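Local coordinates for protein HpuA (Kingella denitrificans ATCC 33394, PDB 5EC6) that probably acts as an outer-membrane lipoprotein receptor that binds haemoglobin, as a step in the uptake of haem iron, at residues G153-P158 and F265-R270; S97-P102 and T126-L131; F216-L221 and T312-S317; V30-T35 and P51-K56; Y177-L182 and G282-T287. All coordinates share one frame; numbering follows the deposited sequence.

Interactions 1, 3 and 5 all involve strands of the eight-stranded barrel. Interaction 5 lies in its buried interior, its centre about 5 Å from that of the chain. It meets interaction 1 where Phe265 N approaches Glu283 O at 2.8 Å, a probable hydrogen bond between neighbouring strands. With interaction 3 it shares a methyl contact, Leu221 CD1 to Ile284 CD1 at 3.9 Å. Interaction 2 packs on the outer side of strand 174-185, which carries one side of interaction 5, with Ala130 CB 3.2 Å from Glu178 O. Interaction 4 belongs to the separate four-stranded sheet; its centre is about 18 Å from that of interaction 1 and about 38 Å from that of interaction 3.

Interaction 1 (G153-P158 and F265-R270); sequences GGTPAP and FAKEER
Phe265 lays its ring beside the backbone of Gly153 and Gly154, with CE1 3.3 Å from Gly154 N. Gly154 suits the spot because a backbone without a side chain lets the ring come so near. Phe265 CG is anti to the carbonyl carbon (chi1 -66°), and Thr155 O meets the edge of the ring, near its plane. The same oxygen takes the one hydrogen bond across the contact, from Ala266 N at 2.9 Å, a nearly straight bond (163°) that arrives almost along the C=O axis. In return Ala266 O receives a CA-H...O contact from Ala157 CA at 3.5 Å. Lys267 CG then lies 4.0 Å from Pro158 CD, and farther out the lysine crosses the Thr155 side chain at about a right angle, Lys267 CE 3.8 Å from Thr155 CG2. The long lysine chain takes NZ on to Asp36 O, while one water, held only weakly by NZ, also binds Thr155 OG1, itself hydrogen-bonded to Gln39 NE2. Glu268 folds back so that OE1 stands 3.9 Å from Pro158 CG, and this oxygen is hydrogen-bonded to Thr161 OG1. Pro156 and Phe265 form a single beta bridge where the chain leaving strand 148-154 meets the end of barrel strand 256-265.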
# COMPACT_ATOMS: atom_id res chain seq x y z
N GLY A 153 1.73 2.94 -4.05
CA GLY A 153 1.94 4.36 -4.22
C GLY A 153 0.99 5.20 -3.36
O GLY A 153 -0.02 4.71 -2.87
N GLY A 154 1.35 6.44 -3.17
CA GLY A 154 0.59 7.29 -2.23
C GLY A 154 1.28 8.59 -1.93
O GLY A 154 2.19 9.02 -2.64
N THR A 155 0.76 9.24 -0.89
CA THR A 155 1.30 10.50 -0.40
C THR A 155 2.54 10.23 0.46
O THR A 155 2.41 9.64 1.50
CB THR A 155 0.21 11.17 0.46
OG1 THR A 155 -0.92 11.54 -0.39
CG2 THR A 155 0.69 12.43 1.11
N PRO A 156 3.69 10.63 -0.01
CA PRO A 156 4.89 10.34 0.78
C PRO A 156 4.89 11.03 2.12
O PRO A 156 4.36 12.16 2.29
CB PRO A 156 6.05 10.86 -0.08
CG PRO A 156 5.45 11.55 -1.21
CD PRO A 156 4.00 11.31 -1.26
N ALA A 157 5.49 10.37 3.09
CA ALA A 157 5.66 10.96 4.42
C ALA A 157 6.66 12.11 4.41
O ALA A 157 7.83 11.91 4.11
CB ALA A 157 6.17 9.89 5.40
N PRO A 158 6.23 13.33 4.78
CA PRO A 158 7.23 14.39 4.73
C PRO A 158 8.40 14.14 5.69
O PRO A 158 8.15 13.79 6.83
CB PRO A 158 6.41 15.62 5.22
CG PRO A 158 4.98 15.28 4.86
CD PRO A 158 4.88 13.81 5.13
N PHE A 265 4.73 6.47 3.90
CA PHE A 265 3.60 7.25 3.41
C PHE A 265 2.83 7.86 4.59
O PHE A 265 2.92 7.41 5.72
CB PHE A 265 2.69 6.37 2.56
CG PHE A 265 3.31 5.87 1.28
CD1 PHE A 265 3.36 6.65 0.13
CD2 PHE A 265 3.88 4.62 1.24
CE1 PHE A 265 3.89 6.17 -1.05
CE2 PHE A 265 4.45 4.12 0.08
CZ PHE A 265 4.48 4.90 -1.08
N ALA A 266 1.97 8.82 4.23
CA ALA A 266 1.06 9.57 5.13
C ALA A 266 1.70 10.77 5.79
O ALA A 266 2.80 10.69 6.40
CB ALA A 266 0.38 8.69 6.15
N LYS A 267 1.00 11.91 5.65
CA LYS A 267 1.43 13.10 6.37
C LYS A 267 1.25 12.90 7.86
O LYS A 267 0.49 12.06 8.32
CB LYS A 267 0.62 14.33 5.91
CG LYS A 267 1.01 14.70 4.52
CD LYS A 267 0.10 15.75 3.91
CE LYS A 267 0.55 16.02 2.48
NZ LYS A 267 -0.64 16.06 1.59
N GLU A 268 1.91 13.77 8.63
CA GLU A 268 1.67 13.84 10.06
C GLU A 268 0.24 14.21 10.48
O GLU A 268 -0.49 14.77 9.67
CB GLU A 268 2.67 14.80 10.70
CG GLU A 268 2.29 16.25 10.54
CD GLU A 268 2.60 16.82 9.16
OE1 GLU A 268 3.18 16.22 8.24
OE2 GLU A 268 2.24 17.99 9.02
N GLU A 269 -0.12 13.91 11.72
CA GLU A 269 -1.41 14.27 12.27
C GLU A 269 -1.16 15.30 13.34
O GLU A 269 -0.23 15.16 14.14
CB GLU A 269 -2.13 13.06 12.86
CG GLU A 269 -2.50 12.03 11.80
CD GLU A 269 -3.00 10.76 12.43
OE1 GLU A 269 -4.15 10.78 12.90
OE2 GLU A 269 -2.26 9.75 12.50
N ARG A 270 -1.99 16.34 13.35
CA ARG A 270 -1.84 17.45 14.33
C ARG A 270 -3.09 17.65 15.15
O ARG A 270 -4.21 17.39 14.73
CB ARG A 270 -1.46 18.75 13.63
CG ARG A 270 -0.04 18.69 13.10
CD ARG A 270 0.28 19.83 12.20
NE ARG A 270 1.62 19.76 11.66
CZ ARG A 270 2.76 19.93 12.34
NH1 ARG A 270 2.81 20.19 13.64
NH2 ARG A 270 3.91 19.78 11.67
O HOH W 1 -1.56 14.10 -0.89

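Interaction 2 (S97-P102 and T126-L131); sequences SARVLP and TGMNAL
Arg99 NH1 donates to two backbone carbonyls, Ala98 O at 3.0 Å and Thr96 O, while the aliphatic part of the same side chain runs past Thr126. The bond to Ala98 O lies in the guanidinium plane yet comes from well above the plane of that carbonyl. NH2 bonds Ser125 O, so the planar guanidinium, with several N-H donors, ties together two loops. Arg99 stands in strand 99-100, which pairs with 195-196 as a short antiparallel ribbon; the loop facing it, 126-131, leads into a 3-10 turn in which Leu131 N bonds Met128 O. The Arg99 chain bends at chi2 (-77°), which turns CD toward Thr126 O, 3.0 Å away; as Thr126 is poorly ordered, this short approach is doubtful. Gly127 takes a positive phi, which favours glycine, and carries the loop past the arginine. Met128, just ahead of the turn, carries the apolar half of the contact. A flexible unbranched chain, it lays CG against Arg99 CB at 3.8 Å and then bends at chi2 and chi3. The bends carry its end methyl toward Leu101, whose CG is anti to the backbone N, and there Met128 CE rests 3.9 Å from Leu101 CD1.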
# COMPACT_ATOMS: atom_id res chain seq x y z
N SER A 97 -16.27 -13.12 15.61
CA SER A 97 -15.20 -12.17 15.93
C SER A 97 -13.97 -12.37 15.01
O SER A 97 -13.29 -11.39 14.66
CB SER A 97 -14.78 -12.30 17.41
OG SER A 97 -14.18 -13.56 17.67
N ALA A 98 -13.71 -13.62 14.62
CA ALA A 98 -12.58 -13.96 13.75
C ALA A 98 -12.61 -13.15 12.44
O ALA A 98 -13.67 -12.93 11.84
CB ALA A 98 -12.57 -15.45 13.45
N ARG A 99 -11.44 -12.71 11.99
CA ARG A 99 -11.35 -12.08 10.67
C ARG A 99 -10.21 -12.74 9.92
O ARG A 99 -9.06 -12.70 10.35
CB ARG A 99 -11.09 -10.60 10.83
CG ARG A 99 -12.24 -9.81 11.42
CD ARG A 99 -13.33 -9.56 10.40
NE ARG A 99 -14.41 -8.74 10.96
CZ ARG A 99 -15.33 -9.17 11.83
NH1 ARG A 99 -15.36 -10.44 12.25
NH2 ARG A 99 -16.25 -8.32 12.29
N VAL A 100 -10.53 -13.41 8.83
CA VAL A 100 -9.51 -14.07 8.04
C VAL A 100 -9.53 -13.44 6.64
O VAL A 100 -10.57 -13.40 5.98
CB VAL A 100 -9.73 -15.58 7.93
CG1 VAL A 100 -8.69 -16.23 7.05
CG2 VAL A 100 -9.72 -16.24 9.32
N LEU A 101 -8.36 -12.98 6.17
CA LEU A 101 -8.24 -12.55 4.79
C LEU A 101 -8.07 -13.76 3.91
O LEU A 101 -7.17 -14.60 4.10
CB LEU A 101 -7.06 -11.57 4.63
CG LEU A 101 -6.95 -10.89 3.28
CD1 LEU A 101 -8.14 -9.94 3.02
CD2 LEU A 101 -5.61 -10.13 3.16
N PRO A 102 -8.95 -13.91 2.88
CA PRO A 102 -8.71 -15.03 1.97
C PRO A 102 -7.35 -14.89 1.27
O PRO A 102 -6.91 -13.75 1.07
CB PRO A 102 -9.83 -14.89 0.96
CG PRO A 102 -10.88 -14.09 1.64
CD PRO A 102 -10.14 -13.13 2.54
N THR A 126 -14.40 -4.75 9.17
CA THR A 126 -13.45 -5.79 8.79
C THR A 126 -12.44 -5.99 9.92
O THR A 126 -11.79 -7.03 9.98
CB THR A 126 -12.70 -5.51 7.45
OG1 THR A 126 -11.84 -4.36 7.58
CG2 THR A 126 -13.68 -5.26 6.34
N GLY A 127 -12.32 -4.99 10.81
CA GLY A 127 -11.10 -4.82 11.60
C GLY A 127 -9.90 -4.81 10.66
O GLY A 127 -9.91 -4.15 9.62
N MET A 128 -8.88 -5.59 11.02
CA MET A 128 -7.78 -5.89 10.11
C MET A 128 -7.10 -4.61 9.69
O MET A 128 -7.36 -4.03 8.63
CB MET A 128 -8.23 -6.67 8.91
CG MET A 128 -8.74 -8.06 9.32
SD MET A 128 -8.35 -9.37 8.16
CE MET A 128 -8.58 -8.51 6.65
N ASN A 129 -6.24 -4.21 10.58
CA ASN A 129 -5.68 -2.92 10.55
C ASN A 129 -4.77 -2.69 9.34
O ASN A 129 -4.67 -1.55 8.94
CB ASN A 129 -4.92 -2.68 11.82
CG ASN A 129 -5.83 -2.49 13.02
OD1 ASN A 129 -7.04 -2.23 12.91
ND2 ASN A 129 -5.24 -2.64 14.20
N ALA A 130 -4.13 -3.72 8.78
CA ALA A 130 -3.21 -3.49 7.62
C ALA A 130 -3.94 -2.92 6.42
O ALA A 130 -3.34 -2.30 5.58
CB ALA A 130 -2.51 -4.76 7.23
N LEU A 131 -5.25 -3.20 6.33
CA LEU A 131 -6.02 -2.86 5.15
C LEU A 131 -6.55 -1.45 5.20
O LEU A 131 -7.01 -0.95 4.18
CB LEU A 131 -7.25 -3.79 5.06
CG LEU A 131 -7.10 -5.30 4.96
CD1 LEU A 131 -8.48 -5.89 5.18
CD2 LEU A 131 -6.52 -5.68 3.60

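Interaction 3 (F216-L221 and T312-S317); sequences FNTGKL and TSTDTS
Asn217 and Ser313 make the firm end of this contact: Asn217 ND2 gives a hydrogen bond to Ser313 O at 3.0 Å. The bond is nearly straight (165°) and lies in both the amide plane and the carbonyl plane. ND2 also reaches Asp311 O, and OD1 accepts from Gly173 N, so the amide is held from both of its polar atoms, as suits asparagine, with donor and acceptor on one short arm. Around the exposed Thr314 the fit is slacker. Thr218 CG2, anti to the carbonyl carbon, comes to 3.6 Å from Thr314 O, while a water joins Thr218 OG1 and Thr314 O, each at 2.7 Å. Thr316 adds one methyl, its CG2 3.9 Å from Lys220 CB; the amine of that lysine leads off to a salt bridge with Asp239. Within 312-317, Asp315 OD1 accepts from Ser317 N, an Asx turn, and from Ser317 OG on the same face of the carboxylate, and pairs with Lys174 besides. Residues 216-221 belong to a barrel hairpin of strands 208-215 and 220-225, where Gly219 and Lys220 both face Asn215: a G1 beta bulge, with glycine at the residue of positive phi.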
# COMPACT_ATOMS: atom_id res chain seq x y z
N PHE A 216 15.04 3.78 12.92
CA PHE A 216 15.49 5.06 12.43
C PHE A 216 16.86 5.42 13.02
O PHE A 216 17.53 6.29 12.47
CB PHE A 216 14.48 6.15 12.79
CG PHE A 216 13.15 6.01 12.06
CD1 PHE A 216 12.99 6.51 10.79
CD2 PHE A 216 12.10 5.32 12.64
CE1 PHE A 216 11.75 6.43 10.13
CE2 PHE A 216 10.89 5.19 11.95
CZ PHE A 216 10.73 5.72 10.69
N ASN A 217 17.25 4.81 14.13
CA ASN A 217 18.61 5.05 14.72
C ASN A 217 19.67 4.50 13.78
O ASN A 217 20.67 5.16 13.50
CB ASN A 217 18.76 4.43 16.10
CG ASN A 217 17.69 4.84 17.05
OD1 ASN A 217 17.27 6.00 17.07
ND2 ASN A 217 17.21 3.88 17.87
N THR A 218 19.45 3.29 13.27
CA THR A 218 20.42 2.60 12.42
C THR A 218 20.11 2.69 10.94
O THR A 218 20.93 2.35 10.06
CB THR A 218 20.46 1.10 12.78
OG1 THR A 218 19.14 0.54 12.53
CG2 THR A 218 20.90 0.84 14.19
N GLY A 219 18.90 3.17 10.60
CA GLY A 219 18.47 3.24 9.21
C GLY A 219 18.26 1.89 8.55
O GLY A 219 18.68 1.69 7.44
N LYS A 220 17.65 0.96 9.28
CA LYS A 220 17.41 -0.39 8.81
C LYS A 220 15.93 -0.75 8.85
O LYS A 220 15.19 -0.26 9.70
CB LYS A 220 18.19 -1.42 9.62
CG LYS A 220 19.72 -1.30 9.43
CD LYS A 220 20.17 -1.57 8.01
CE LYS A 220 21.68 -1.81 7.97
NZ LYS A 220 22.20 -2.09 6.63
N LEU A 221 15.50 -1.64 7.95
CA LEU A 221 14.18 -2.24 7.97
C LEU A 221 14.27 -3.76 7.97
O LEU A 221 15.03 -4.35 7.21
CB LEU A 221 13.36 -1.80 6.79
CG LEU A 221 11.91 -2.27 6.60
CD1 LEU A 221 11.10 -1.30 5.76
CD2 LEU A 221 11.88 -3.60 5.92
N THR A 312 16.05 3.32 21.97
CA THR A 312 17.46 3.39 21.69
C THR A 312 18.02 2.04 21.18
O THR A 312 19.25 1.90 21.01
CB THR A 312 18.23 3.79 22.96
OG1 THR A 312 17.95 2.83 23.98
CG2 THR A 312 17.82 5.18 23.40
N SER A 313 17.15 1.08 20.88
CA SER A 313 17.56 -0.17 20.24
C SER A 313 18.37 0.04 18.97
O SER A 313 18.15 1.01 18.21
CB SER A 313 16.32 -1.02 19.94
OG SER A 313 16.62 -2.19 19.21
N THR A 314 19.28 -0.89 18.71
CA THR A 314 19.99 -0.91 17.43
C THR A 314 19.60 -2.10 16.55
O THR A 314 20.26 -2.38 15.55
CB THR A 314 21.52 -0.96 17.67
OG1 THR A 314 21.84 -2.09 18.44
CG2 THR A 314 22.00 0.29 18.40
N ASP A 315 18.48 -2.77 16.87
CA ASP A 315 18.05 -3.87 16.03
C ASP A 315 16.63 -3.62 15.44
O ASP A 315 16.00 -2.60 15.74
CB ASP A 315 18.11 -5.19 16.81
CG ASP A 315 17.09 -5.30 17.91
OD1 ASP A 315 15.96 -4.80 17.83
OD2 ASP A 315 17.45 -5.94 18.95
N THR A 316 16.21 -4.51 14.54
CA THR A 316 14.88 -4.40 13.91
C THR A 316 13.87 -5.34 14.53
O THR A 316 12.85 -5.65 13.90
CB THR A 316 14.93 -4.61 12.41
OG1 THR A 316 15.67 -5.80 12.09
CG2 THR A 316 15.61 -3.38 11.76
N SER A 317 14.11 -5.77 15.77
CA SER A 317 13.05 -6.51 16.48
C SER A 317 11.79 -5.67 16.59
O SER A 317 11.85 -4.44 16.75
CB SER A 317 13.50 -6.97 17.87
OG SER A 317 13.73 -5.90 18.76
O HOH W 2 19.01 -2.08 13.13

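Interaction 4 (V30-T35 and P51-K56); sequences VADTST and PFTITK
This is an antiparallel pairing at the edge of the four-stranded sheet, where Val30 and Ala31, from the outermost strand 29-31, run beside Thr53 and Phe52 of strand 48-57. Val30 and Thr53 are a hydrogen-bonded pair: Val30 N reaches Thr53 O at 3.0 Å, and Thr53 N reaches Val30 O at 2.8 Å. Their branched side chains project from the same face, where a water links Val30 O with Thr53 OG1. Ala31 and Phe52 follow as a non-hydrogen-bonded pair, and the pairing ends with Asp32 N bonding Pro51 O at 3.0 Å. Beyond the strand, residues 32-34 form an Asx turn. The carboxylate of Asp32 is swung out with CG anti to the backbone N (chi1 -170°), and its OD1 accepts from both Ser34 N and Ser34 OG, which come from one face of the carboxylate. The other oxygen, OD2, joins Phe52 O through a second water, 2.8 Å from OD2. Pro51, which has no N-H to offer, fits this end of the pairing and brings CG to 3.5 Å from Asp32 O. On the face opposite to Thr53, Phe52 turns its ring to Ala31, whose CB is 3.9 Å from Phe52 CE2, and stands at about 90° to the ring of Tyr80.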
# COMPACT_ATOMS: atom_id res chain seq x y z
N VAL A 30 -9.58 16.96 -14.25
CA VAL A 30 -8.44 17.84 -14.36
C VAL A 30 -7.28 17.36 -13.47
O VAL A 30 -7.41 17.19 -12.26
CB VAL A 30 -8.81 19.25 -13.95
CG1 VAL A 30 -7.64 20.21 -14.09
CG2 VAL A 30 -10.02 19.72 -14.78
N ALA A 31 -6.11 17.20 -14.09
CA ALA A 31 -4.96 16.75 -13.35
C ALA A 31 -4.59 17.78 -12.31
O ALA A 31 -4.63 19.00 -12.56
CB ALA A 31 -3.79 16.47 -14.30
N ASP A 32 -4.27 17.29 -11.12
CA ASP A 32 -3.97 18.14 -9.99
C ASP A 32 -2.44 18.26 -9.89
O ASP A 32 -1.75 17.28 -9.59
CB ASP A 32 -4.58 17.55 -8.71
CG ASP A 32 -4.52 18.50 -7.53
OD1 ASP A 32 -3.66 19.40 -7.53
OD2 ASP A 32 -5.30 18.31 -6.57
N THR A 33 -1.93 19.47 -10.13
CA THR A 33 -0.48 19.70 -10.12
C THR A 33 0.02 20.34 -8.81
O THR A 33 1.20 20.69 -8.71
CB THR A 33 -0.09 20.62 -11.29
OG1 THR A 33 -0.90 21.78 -11.23
CG2 THR A 33 -0.33 19.93 -12.60
N SER A 34 -0.85 20.48 -7.83
CA SER A 34 -0.47 21.11 -6.57
C SER A 34 0.58 20.27 -5.82
O SER A 34 0.57 19.01 -5.85
CB SER A 34 -1.71 21.35 -5.72
OG SER A 34 -2.13 20.16 -5.06
N THR A 35 1.49 20.96 -5.12
CA THR A 35 2.55 20.25 -4.39
C THR A 35 1.95 19.39 -3.29
O THR A 35 2.44 18.29 -2.99
CB THR A 35 3.61 21.23 -3.79
OG1 THR A 35 2.99 21.99 -2.76
CG2 THR A 35 4.15 22.17 -4.84
N PRO A 51 -3.10 12.22 -9.01
CA PRO A 51 -4.24 12.99 -8.41
C PRO A 51 -4.99 13.82 -9.45
O PRO A 51 -4.39 14.40 -10.37
CB PRO A 51 -3.54 13.92 -7.43
CG PRO A 51 -2.20 14.20 -8.06
CD PRO A 51 -1.83 12.93 -8.81
N PHE A 52 -6.31 13.92 -9.26
CA PHE A 52 -7.19 14.66 -10.16
C PHE A 52 -8.23 15.42 -9.33
O PHE A 52 -8.53 15.09 -8.19
CB PHE A 52 -7.93 13.69 -11.09
CG PHE A 52 -7.07 13.14 -12.17
CD1 PHE A 52 -6.29 12.01 -11.92
CD2 PHE A 52 -6.95 13.80 -13.38
CE1 PHE A 52 -5.50 11.51 -12.89
CE2 PHE A 52 -6.10 13.32 -14.36
CZ PHE A 52 -5.39 12.17 -14.11
N THR A 53 -8.77 16.46 -9.96
CA THR A 53 -9.98 17.12 -9.46
C THR A 53 -11.08 16.81 -10.44
O THR A 53 -10.95 17.06 -11.63
CB THR A 53 -9.71 18.63 -9.36
OG1 THR A 53 -8.64 18.85 -8.43
CG2 THR A 53 -10.94 19.39 -8.82
N ILE A 54 -12.14 16.17 -9.94
CA ILE A 54 -13.15 15.59 -10.77
C ILE A 54 -14.52 16.20 -10.42
O ILE A 54 -14.94 16.18 -9.25
CB ILE A 54 -13.15 14.08 -10.66
CG1 ILE A 54 -11.79 13.58 -11.19
CG2 ILE A 54 -14.29 13.47 -11.42
CD1 ILE A 54 -11.66 12.10 -11.30
N THR A 55 -15.19 16.66 -11.47
CA THR A 55 -16.53 17.26 -11.33
C THR A 55 -17.54 16.33 -11.95
O THR A 55 -17.36 15.81 -13.08
CB THR A 55 -16.53 18.66 -11.96
OG1 THR A 55 -15.57 19.49 -11.31
CG2 THR A 55 -17.90 19.33 -11.79
N LYS A 56 -18.63 16.08 -11.21
CA LYS A 56 -19.67 15.14 -11.61
C LYS A 56 -21.03 15.74 -11.29
O LYS A 56 -21.14 16.47 -10.34
CB LYS A 56 -19.61 13.82 -10.82
CG LYS A 56 -18.26 13.16 -10.77
CD LYS A 56 -18.31 11.84 -10.01
CE LYS A 56 -17.17 10.93 -10.44
NZ LYS A 56 -16.86 9.95 -9.37
O HOH W 3 -6.85 19.81 -10.46
O HOH W 4 -6.47 15.78 -6.25

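Interaction 5 (Y177-L182 and G282-T287); sequences YEVIGL and GEIGGT
Tyr177 and Ile284 lie on segments 177-182 and 283-287 of barrel strands 174-185 and 283-289; the segment axes approach to 7.9 Å with their N-to-C directions 39° apart, and no hydrogen bond joins them. In the eight-stranded antiparallel barrel, strand 298-308 pairs with both strands, so these two are next-but-one neighbours that run the same way and meet through side chains turned into the interior. Tyr177 does most of the work. Its chi1 (-62°) sets CG anti to the carbonyl carbon; the ring then offers one face to Ile284 CB, a CH-pi contact 4.1 Å from the ring centroid. The branched isoleucine covers that face broadly: CG2 touches Tyr177 CD2 at 3.6 Å, while CD1 lies 4.0 Å above the ring plane, offset toward the rim near Tyr177 CD1. At the ring's edge, near its plane, is the carbonyl carbon of Gly282, 4.1 Å from Tyr177 CE2. The hydroxyl beyond is hydrogen-bonded to Gly281 O, so an otherwise apolar ring ends in a polar tie to the backbone that leads into the second strand. There Gly282 and Glu283 both face Phe265, a classic beta bulge. Glu283 points away from this contact, and its two oxygens accept from Lys134 N and Ser135 N, which would help to satisfy the buried carboxylate. Leu264 packs on both Tyr177 and Ile284, and Val214 on Tyr177. Two residues after Tyr177, on the same side of its strand, Val179 adds CG1, anti to its own carbonyl carbon, at 3.7 Å from Ile284 CG2.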
# COMPACT_ATOMS: atom_id res chain seq x y z
N TYR A 177 5.12 -1.90 11.66
CA TYR A 177 4.03 -1.81 10.69
C TYR A 177 3.43 -3.21 10.49
O TYR A 177 4.14 -4.22 10.51
CB TYR A 177 4.54 -1.26 9.35
CG TYR A 177 5.08 0.15 9.42
CD1 TYR A 177 6.40 0.39 9.87
CD2 TYR A 177 4.31 1.24 9.06
CE1 TYR A 177 6.88 1.66 10.00
CE2 TYR A 177 4.78 2.51 9.14
CZ TYR A 177 6.06 2.75 9.63
OH TYR A 177 6.57 4.03 9.72
N GLU A 178 2.12 -3.23 10.29
CA GLU A 178 1.34 -4.44 10.08
C GLU A 178 0.97 -4.37 8.61
O GLU A 178 0.28 -3.44 8.22
CB GLU A 178 0.11 -4.40 10.99
CG GLU A 178 -0.77 -5.65 10.96
CD GLU A 178 -1.68 -5.74 12.18
OE1 GLU A 178 -1.31 -5.24 13.30
OE2 GLU A 178 -2.83 -6.28 12.03
N VAL A 179 1.42 -5.35 7.82
CA VAL A 179 1.41 -5.21 6.36
C VAL A 179 0.76 -6.44 5.68
O VAL A 179 0.71 -7.54 6.27
CB VAL A 179 2.81 -4.95 5.73
CG1 VAL A 179 3.49 -3.77 6.41
CG2 VAL A 179 3.72 -6.15 5.76
N ILE A 180 0.43 -6.24 4.43
CA ILE A 180 0.01 -7.34 3.56
C ILE A 180 0.84 -7.30 2.29
O ILE A 180 1.10 -6.23 1.74
CB ILE A 180 -1.47 -7.20 3.20
CG1 ILE A 180 -2.36 -7.30 4.46
CG2 ILE A 180 -1.89 -8.25 2.17
CD1 ILE A 180 -3.70 -6.65 4.25
N GLY A 181 1.27 -8.48 1.85
CA GLY A 181 1.94 -8.68 0.57
C GLY A 181 1.01 -9.27 -0.46
O GLY A 181 0.08 -10.03 -0.10
N LEU A 182 1.26 -8.88 -1.70
CA LEU A 182 0.44 -9.27 -2.84
C LEU A 182 1.35 -9.75 -3.96
O LEU A 182 2.31 -9.08 -4.35
CB LEU A 182 -0.40 -8.09 -3.31
CG LEU A 182 -1.05 -8.26 -4.71
CD1 LEU A 182 -2.24 -9.14 -4.45
CD2 LEU A 182 -1.47 -6.92 -5.33
N GLY A 282 2.83 7.07 8.94
CA GLY A 282 1.92 6.14 9.46
C GLY A 282 1.53 4.94 8.57
O GLY A 282 0.83 4.05 9.04
N GLU A 283 1.94 5.01 7.31
CA GLU A 283 1.77 3.93 6.37
C GLU A 283 3.08 3.63 5.67
O GLU A 283 4.03 4.42 5.69
CB GLU A 283 0.62 4.24 5.40
CG GLU A 283 -0.67 4.41 6.18
CD GLU A 283 -1.86 4.90 5.37
OE1 GLU A 283 -1.74 5.11 4.18
OE2 GLU A 283 -2.96 5.05 6.00
N ILE A 284 3.13 2.45 5.03
CA ILE A 284 4.36 1.95 4.44
C ILE A 284 3.97 1.12 3.22
O ILE A 284 2.93 0.51 3.22
CB ILE A 284 5.17 1.08 5.46
CG1 ILE A 284 6.58 0.77 4.95
CG2 ILE A 284 4.45 -0.22 5.79
CD1 ILE A 284 7.52 0.33 6.02
N GLY A 285 4.79 1.15 2.20
CA GLY A 285 4.55 0.29 1.03
C GLY A 285 5.76 0.17 0.14
O GLY A 285 6.73 0.89 0.30
N GLY A 286 5.72 -0.78 -0.79
CA GLY A 286 6.80 -0.96 -1.70
C GLY A 286 6.63 -2.16 -2.59
O GLY A 286 5.55 -2.75 -2.66
N THR A 287 7.73 -2.51 -3.26
CA THR A 287 7.77 -3.65 -4.16
C THR A 287 8.97 -4.53 -3.82
O THR A 287 9.96 -4.07 -3.22
CB THR A 287 7.85 -3.22 -5.65
OG1 THR A 287 8.99 -2.38 -5.86
CG2 THR A 287 6.56 -2.51 -6.06